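Local coordinates for protein acetyltransferase, GNAT family (Streptococcus agalactiae 2603V/R, PDB 2Q7B) that belongs to the GNAT acetyltransferase family and probably transfers an acetyl group from acetyl-CoA to an amine of its substrate, at residues Asn64-Arg69 and Ala87-Asp92; Ala96-Phe101 and Ile134-Pro139. All coordinates share one frame; numbering follows the deposited sequence.

How the interactions relate
After strand 20-24 and helix 29-46 the chain passes through helix 62-67, runs out along strand 72-78 and returns on strand 81-90, where interaction 1 closes the loop by setting the end of the helix region against this returning strand. A short turn leads into strand 95-103. Interaction 2 then closes a second, larger loop, in which helix 114-128 carries the chain over to strand 133-139. The two contacts follow in series, neither nesting nor crossing. Strands 81-90 and 95-103 are antiparallel neighbours, probably hydrogen-bonded from L89 O to V97 N (2.9 Å), so one sheet joins the helix of 64-69 to the parallel pair of interaction 2.

Interaction 1: Asn64-Arg69 and Ala87-Asp92; sequences NYYQNR and ALLRID
The CD1 methyl of L89 touches both Y65, at CE1 (3.7 Å), and R69, at NH2 (3.7 Å). With its CG anti to the backbone N (chi1 179°), L89 lies alongside R69, both side chains pointing the same way, while it meets Y65 at a slant. R69 is folded back on its own segment: its chain bends at chi3 (-64°), and NE and NH2 both donate to Y65 O, side-on and with that oxygen in the guanidinium plane. NE makes the shorter and straighter of these bonds, 2.9 Å to Y65 O. The same fold carries NH2 over the centre of the Y65 ring, and Y65 CD1 in turn stands over the Y66 ring, 3.5 Å above its plane, so R69, Y65 and Y66 are layered in turn. This joins helix 62-67 to strand 81-90 of the mixed beta-sheet of the GNAT fold. Deeper in, Y66 CE1 packs on A87 CB at 3.6 Å, and the ring edge at CD1 faces L88 O. Y66 OH is hydrogen-bonded to D58, and F73 meets the ring edge-to-face. L88 turns its side chain's first bond away from 64-69 and touches F122, F125 and A126 of helix 114-128. No direct hydrogen bond crosses the contact; two waters do that work, both donating to R69 O. One accepts from R90 N (2.9 Å), and the other accepts from R90 NH1 (3.0 Å), lying in the plane of the guanidinium. R90 is extended from CG to NE, and its NH2 forms a salt bridge with D93.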
loop_
_atom_site.group_PDB
_atom_site.type_symbol
_atom_site.label_atom_id
_atom_site.label_comp_id
_atom_site.label_asym_id
_atom_site.label_seq_id
_atom_site.Cartn_x
_atom_site.Cartn_y
_atom_site.Cartn_z
ATOM N N ASN A 64 -15.057 -6.273 4.132
ATOM C CA ASN A 64 -15.825 -7.155 3.277
ATOM C C ASN A 64 -15.227 -8.529 3.099
ATOM O O ASN A 64 -15.951 -9.498 3.027
ATOM C CB ASN A 64 -16.012 -6.530 1.898
ATOM C CG ASN A 64 -16.957 -5.342 1.920
ATOM O OD1 ASN A 64 -17.532 -5.000 2.953
ATOM N ND2 ASN A 64 -17.127 -4.713 0.768
ATOM N N TYR A 65 -13.904 -8.608 3.037
ATOM C CA TYR A 65 -13.229 -9.859 2.746
ATOM C C TYR A 65 -13.143 -10.738 3.978
ATOM O O TYR A 65 -13.388 -11.927 3.901
ATOM C CB TYR A 65 -11.856 -9.561 2.162
ATOM C CG TYR A 65 -11.127 -10.749 1.594
ATOM C CD1 TYR A 65 -10.377 -11.588 2.424
ATOM C CD2 TYR A 65 -11.139 -11.003 0.224
ATOM C CE1 TYR A 65 -9.684 -12.650 1.919
ATOM C CE2 TYR A 65 -10.457 -12.092 -0.291
ATOM C CZ TYR A 65 -9.736 -12.899 0.561
ATOM O OH TYR A 65 -9.037 -13.973 0.082
ATOM N N TYR A 66 -12.788 -10.151 5.118
ATOM C CA TYR A 66 -12.631 -10.911 6.360
ATOM C C TYR A 66 -13.819 -10.788 7.301
ATOM O O TYR A 66 -14.499 -11.764 7.586
ATOM C CB TYR A 66 -11.355 -10.464 7.122
ATOM C CG TYR A 66 -10.076 -10.763 6.383
ATOM C CD1 TYR A 66 -9.504 -12.018 6.437
ATOM C CD2 TYR A 66 -9.471 -9.808 5.588
ATOM C CE1 TYR A 66 -8.329 -12.312 5.744
ATOM C CE2 TYR A 66 -8.298 -10.085 4.901
ATOM C CZ TYR A 66 -7.736 -11.342 4.985
ATOM O OH TYR A 66 -6.592 -11.611 4.275
ATOM N N GLN A 67 -14.072 -9.563 7.743
ATOM C CA GLN A 67 -15.008 -9.309 8.829
ATOM C C GLN A 67 -16.477 -9.592 8.555
ATOM O O GLN A 67 -17.163 -10.082 9.434
ATOM C CB GLN A 67 -14.788 -7.891 9.366
ATOM C CG GLN A 67 -13.375 -7.715 9.934
ATOM C CD GLN A 67 -13.055 -6.281 10.304
ATOM O OE1 GLN A 67 -13.458 -5.346 9.605
ATOM N NE2 GLN A 67 -12.305 -6.101 11.389
ATOM N N ASN A 68 -16.948 -9.301 7.346
ATOM C CA ASN A 68 -18.331 -9.555 6.980
ATOM C C ASN A 68 -18.588 -11.005 6.590
ATOM O O ASN A 68 -19.731 -11.377 6.378
ATOM C CB ASN A 68 -18.781 -8.617 5.852
ATOM C CG ASN A 68 -18.863 -7.157 6.300
ATOM O OD1 ASN A 68 -18.834 -6.848 7.498
ATOM N ND2 ASN A 68 -18.984 -6.257 5.334
ATOM N N ARG A 69 -17.538 -11.818 6.503
ATOM C CA ARG A 69 -17.686 -13.221 6.139
ATOM C C ARG A 69 -17.213 -14.153 7.245
ATOM O O ARG A 69 -16.573 -15.150 6.968
ATOM C CB ARG A 69 -16.928 -13.496 4.836
ATOM C CG ARG A 69 -17.394 -12.626 3.668
ATOM C CD ARG A 69 -16.865 -13.168 2.350
ATOM N NE ARG A 69 -15.404 -13.129 2.278
ATOM C CZ ARG A 69 -14.662 -13.764 1.361
ATOM N NH1 ARG A 69 -15.226 -14.504 0.412
ATOM N NH2 ARG A 69 -13.332 -13.665 1.385
ATOM N N ALA A 87 -4.782 -12.454 10.613
ATOM C CA ALA A 87 -6.134 -12.536 10.084
ATOM C C ALA A 87 -6.598 -13.963 10.059
ATOM O O ALA A 87 -5.793 -14.890 9.927
ATOM C CB ALA A 87 -6.176 -11.981 8.663
ATOM N N LEU A 88 -7.904 -14.121 10.190
ATOM C CA LEU A 88 -8.560 -15.405 10.084
ATOM C C LEU A 88 -9.545 -15.304 8.937
ATOM O O LEU A 88 -10.365 -14.385 8.903
ATOM C CB LEU A 88 -9.279 -15.784 11.394
ATOM C CG LEU A 88 -9.986 -17.142 11.430
ATOM C CD1 LEU A 88 -10.049 -17.699 12.832
ATOM C CD2 LEU A 88 -11.393 -17.112 10.801
ATOM N N LEU A 89 -9.451 -16.256 8.001
ATOM C CA LEU A 89 -10.365 -16.365 6.864
ATOM C C LEU A 89 -11.150 -17.650 7.021
ATOM O O LEU A 89 -10.568 -18.719 7.083
ATOM C CB LEU A 89 -9.586 -16.395 5.529
ATOM C CG LEU A 89 -10.411 -16.536 4.244
ATOM C CD1 LEU A 89 -11.262 -15.284 3.989
ATOM C CD2 LEU A 89 -9.514 -16.803 3.023
ATOM N N ARG A 90 -12.475 -17.554 7.095
ATOM C CA ARG A 90 -13.314 -18.743 7.187
ATOM C C ARG A 90 -13.431 -19.405 5.809
ATOM O O ARG A 90 -13.737 -18.740 4.817
ATOM C CB ARG A 90 -14.721 -18.397 7.702
ATOM C CG ARG A 90 -15.694 -19.558 7.638
ATOM C CD ARG A 90 -17.083 -19.194 8.076
ATOM N NE ARG A 90 -17.959 -20.351 7.913
ATOM C CZ ARG A 90 -18.594 -20.686 6.787
ATOM N NH1 ARG A 90 -18.470 -19.978 5.676
ATOM N NH2 ARG A 90 -19.344 -21.768 6.768
ATOM N N ILE A 91 -13.150 -20.707 5.764
ATOM C CA ILE A 91 -13.327 -21.523 4.559
ATOM C C ILE A 91 -14.688 -22.203 4.655
ATOM O O ILE A 91 -15.477 -22.159 3.715
ATOM C CB ILE A 91 -12.201 -22.571 4.394
ATOM C CG1 ILE A 91 -10.848 -21.867 4.268
ATOM C CG2 ILE A 91 -12.474 -23.472 3.191
ATOM C CD1 ILE A 91 -10.806 -20.770 3.188
ATOM N N ASP A 92 -14.959 -22.811 5.804
ATOM C CA ASP A 92 -16.243 -23.464 6.079
ATOM C C ASP A 92 -16.409 -23.548 7.592
ATOM O O ASP A 92 -15.564 -23.028 8.306
ATOM C CB ASP A 92 -16.338 -24.822 5.366
ATOM C CG ASP A 92 -15.210 -25.779 5.725
ATOM O OD1 ASP A 92 -14.874 -25.949 6.913
ATOM O OD2 ASP A 92 -14.677 -26.409 4.794
HETATM O O HOH W 1 -13.646 -14.989 6.320
HETATM O O HOH W 2 -17.407 -17.201 5.067
#

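Interaction 2: Ala96-Phe101 and Ile134-Pro139; sequences AVLKKF and IVLDTP
A96, V97 and L98 run beside I134, V135 and L136 as the central parallel pair of the sheet. Two backbone hydrogen bonds join them, both on V135: its N donates to A96 O (3.0 Å, 164° at the hydrogen), and its O accepts from L98 N at 2.9 Å. Weaker CA-H...O contacts back these up, from I134 CA to A96 O and from V97 CA to V135 O.

Apolar packing covers both faces of the pair. On one, the CD1 methyl of I134 touches A96 CB at 3.7 Å and its CG2 branch meets L98 CB; F122 of helix 114-128 covers both I134 and L98, binding the crossover helix of this beta-alpha-beta unit to its strands. L98 also has L136 alongside it, CB to CB at 4.1 Å. On the other, CG2 of V97 and CG2 of V135 meet at 3.8 Å, their side chains crossing at a slant. V135 CG1 is anti to the carbonyl carbon (chi1 -55°), which puts CG2 between the backbone N and the carbonyl carbon and against V97.

Beyond L98 water takes over from direct bonding: one molecule lies 2.8 Å from L98 O, to which it probably donates, and accepts from D137 N at 3.0 Å. The segment axes already diverge by 36°, and K100 adopts a left-handed backbone conformation. Such splaying is consistent with the GNAT fold, in whose relatives acetyl-CoA inserts between the corresponding strands. K99 NZ and K100 NZ each hydrogen-bond a citrate, probably from the crystallisation liquor. Direct bonds and methyl packing thus hold the strands together at their start, whereas from L98 O to D137 N the link runs through water, so the strands are joined there less directly than at V135.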
loop_
_atom_site.group_PDB
_atom_site.type_symbol
_atom_site.label_atom_id
_atom_site.label_comp_id
_atom_site.label_asym_id
_atom_site.label_seq_id
_atom_site.Cartn_x
_atom_site.Cartn_y
_atom_site.Cartn_z
ATOM N N ALA A 96 -10.483 -22.846 8.874
ATOM C CA ALA A 96 -10.098 -21.452 8.706
ATOM C C ALA A 96 -8.634 -21.396 8.301
ATOM O O ALA A 96 -7.862 -22.305 8.603
ATOM C CB ALA A 96 -10.326 -20.683 9.972
ATOM N N VAL A 97 -8.266 -20.338 7.590
ATOM C CA VAL A 97 -6.901 -20.103 7.169
ATOM C C VAL A 97 -6.341 -18.961 8.020
ATOM O O VAL A 97 -7.022 -17.978 8.267
ATOM C CB VAL A 97 -6.826 -19.666 5.667
ATOM C CG1 VAL A 97 -5.372 -19.515 5.194
ATOM C CG2 VAL A 97 -7.552 -20.669 4.786
ATOM N N LEU A 98 -5.100 -19.124 8.474
ATOM C CA LEU A 98 -4.367 -18.094 9.204
ATOM C C LEU A 98 -3.564 -17.352 8.125
ATOM O O LEU A 98 -2.756 -17.960 7.423
ATOM C CB LEU A 98 -3.473 -18.744 10.264
ATOM C CG LEU A 98 -2.742 -17.831 11.262
ATOM C CD1 LEU A 98 -2.398 -18.599 12.534
ATOM C CD2 LEU A 98 -1.519 -17.196 10.650
ATOM N N LYS A 99 -3.837 -16.055 7.972
ATOM C CA LYS A 99 -3.243 -15.225 6.934
ATOM C C LYS A 99 -2.728 -13.919 7.497
ATOM O O LYS A 99 -3.043 -13.551 8.624
ATOM C CB LYS A 99 -4.318 -14.831 5.899
ATOM C CG LYS A 99 -4.865 -15.940 5.034
ATOM C CD LYS A 99 -5.991 -15.446 4.133
ATOM C CE LYS A 99 -5.548 -14.469 3.042
ATOM N NZ LYS A 99 -4.573 -15.084 2.138
ATOM N N LYS A 100 -1.957 -13.223 6.664
ATOM C CA LYS A 100 -1.428 -11.907 6.942
ATOM C C LYS A 100 -0.829 -11.774 8.333
ATOM O O LYS A 100 -1.092 -10.808 9.035
ATOM C CB LYS A 100 -2.504 -10.861 6.702
ATOM C CG LYS A 100 -3.114 -10.907 5.289
ATOM C CD LYS A 100 -2.076 -10.772 4.178
ATOM C CE LYS A 100 -2.698 -10.939 2.804
ATOM N NZ LYS A 100 -1.781 -11.681 1.896
ATOM N N PHE A 101 0.010 -12.749 8.683
ATOM C CA PHE A 101 0.652 -12.785 9.983
ATOM C C PHE A 101 2.030 -12.125 9.902
ATOM O O PHE A 101 2.971 -12.708 9.391
ATOM C CB PHE A 101 0.709 -14.225 10.458
ATOM C CG PHE A 101 1.319 -14.411 11.822
ATOM C CD1 PHE A 101 1.284 -13.427 12.805
ATOM C CD2 PHE A 101 1.801 -15.649 12.162
ATOM C CE1 PHE A 101 1.818 -13.657 14.042
ATOM C CE2 PHE A 101 2.304 -15.886 13.395
ATOM C CZ PHE A 101 2.326 -14.881 14.339
ATOM N N ILE A 134 -7.079 -25.447 11.427
ATOM C CA ILE A 134 -6.478 -24.195 10.968
ATOM C C ILE A 134 -5.322 -24.518 10.053
ATOM O O ILE A 134 -4.432 -25.271 10.444
ATOM C CB ILE A 134 -5.942 -23.336 12.124
ATOM C CG1 ILE A 134 -7.069 -23.011 13.119
ATOM C CG2 ILE A 134 -5.235 -22.076 11.584
ATOM C CD1 ILE A 134 -8.298 -22.359 12.579
ATOM N N VAL A 135 -5.326 -23.923 8.858
ATOM C CA VAL A 135 -4.288 -24.144 7.860
ATOM C C VAL A 135 -3.579 -22.841 7.534
ATOM O O VAL A 135 -4.113 -21.753 7.741
ATOM C CB VAL A 135 -4.856 -24.776 6.558
ATOM C CG1 VAL A 135 -5.608 -26.077 6.870
ATOM C CG2 VAL A 135 -5.772 -23.820 5.813
ATOM N N LEU A 136 -2.355 -22.946 7.036
ATOM C CA LEU A 136 -1.603 -21.767 6.644
ATOM C C LEU A 136 -0.472 -22.185 5.755
ATOM O O LEU A 136 -0.106 -23.365 5.724
ATOM C CB LEU A 136 -1.063 -21.038 7.876
ATOM C CG LEU A 136 -0.054 -21.744 8.795
ATOM C CD1 LEU A 136 1.400 -21.627 8.292
ATOM C CD2 LEU A 136 -0.135 -21.138 10.185
ATOM N N ASP A 137 0.089 -21.235 5.023
ATOM C CA ASP A 137 1.284 -21.550 4.273
ATOM C C ASP A 137 2.367 -20.565 4.672
ATOM O O ASP A 137 2.088 -19.480 5.180
ATOM C CB ASP A 137 1.078 -21.594 2.755
ATOM C CG ASP A 137 0.947 -20.242 2.162
ATOM O OD1 ASP A 137 0.178 -19.478 2.747
ATOM O OD2 ASP A 137 1.585 -19.960 1.128
ATOM N N THR A 138 3.603 -20.973 4.448
ATOM C CA THR A 138 4.756 -20.187 4.812
ATOM C C THR A 138 5.868 -20.490 3.810
ATOM O O THR A 138 6.014 -21.639 3.413
ATOM C CB THR A 138 5.194 -20.522 6.284
ATOM O OG1 THR A 138 6.455 -19.916 6.565
ATOM C CG2 THR A 138 5.308 -22.018 6.524
ATOM N N PRO A 139 6.642 -19.471 3.382
ATOM C CA PRO A 139 7.749 -19.746 2.446
ATOM C C PRO A 139 8.730 -20.809 2.966
ATOM O O PRO A 139 9.055 -20.827 4.159
ATOM C CB PRO A 139 8.441 -18.392 2.308
ATOM C CG PRO A 139 7.404 -17.385 2.667
ATOM C CD PRO A 139 6.533 -18.032 3.696
HETATM O O HOH W 3 -1.625 -18.787 5.053
#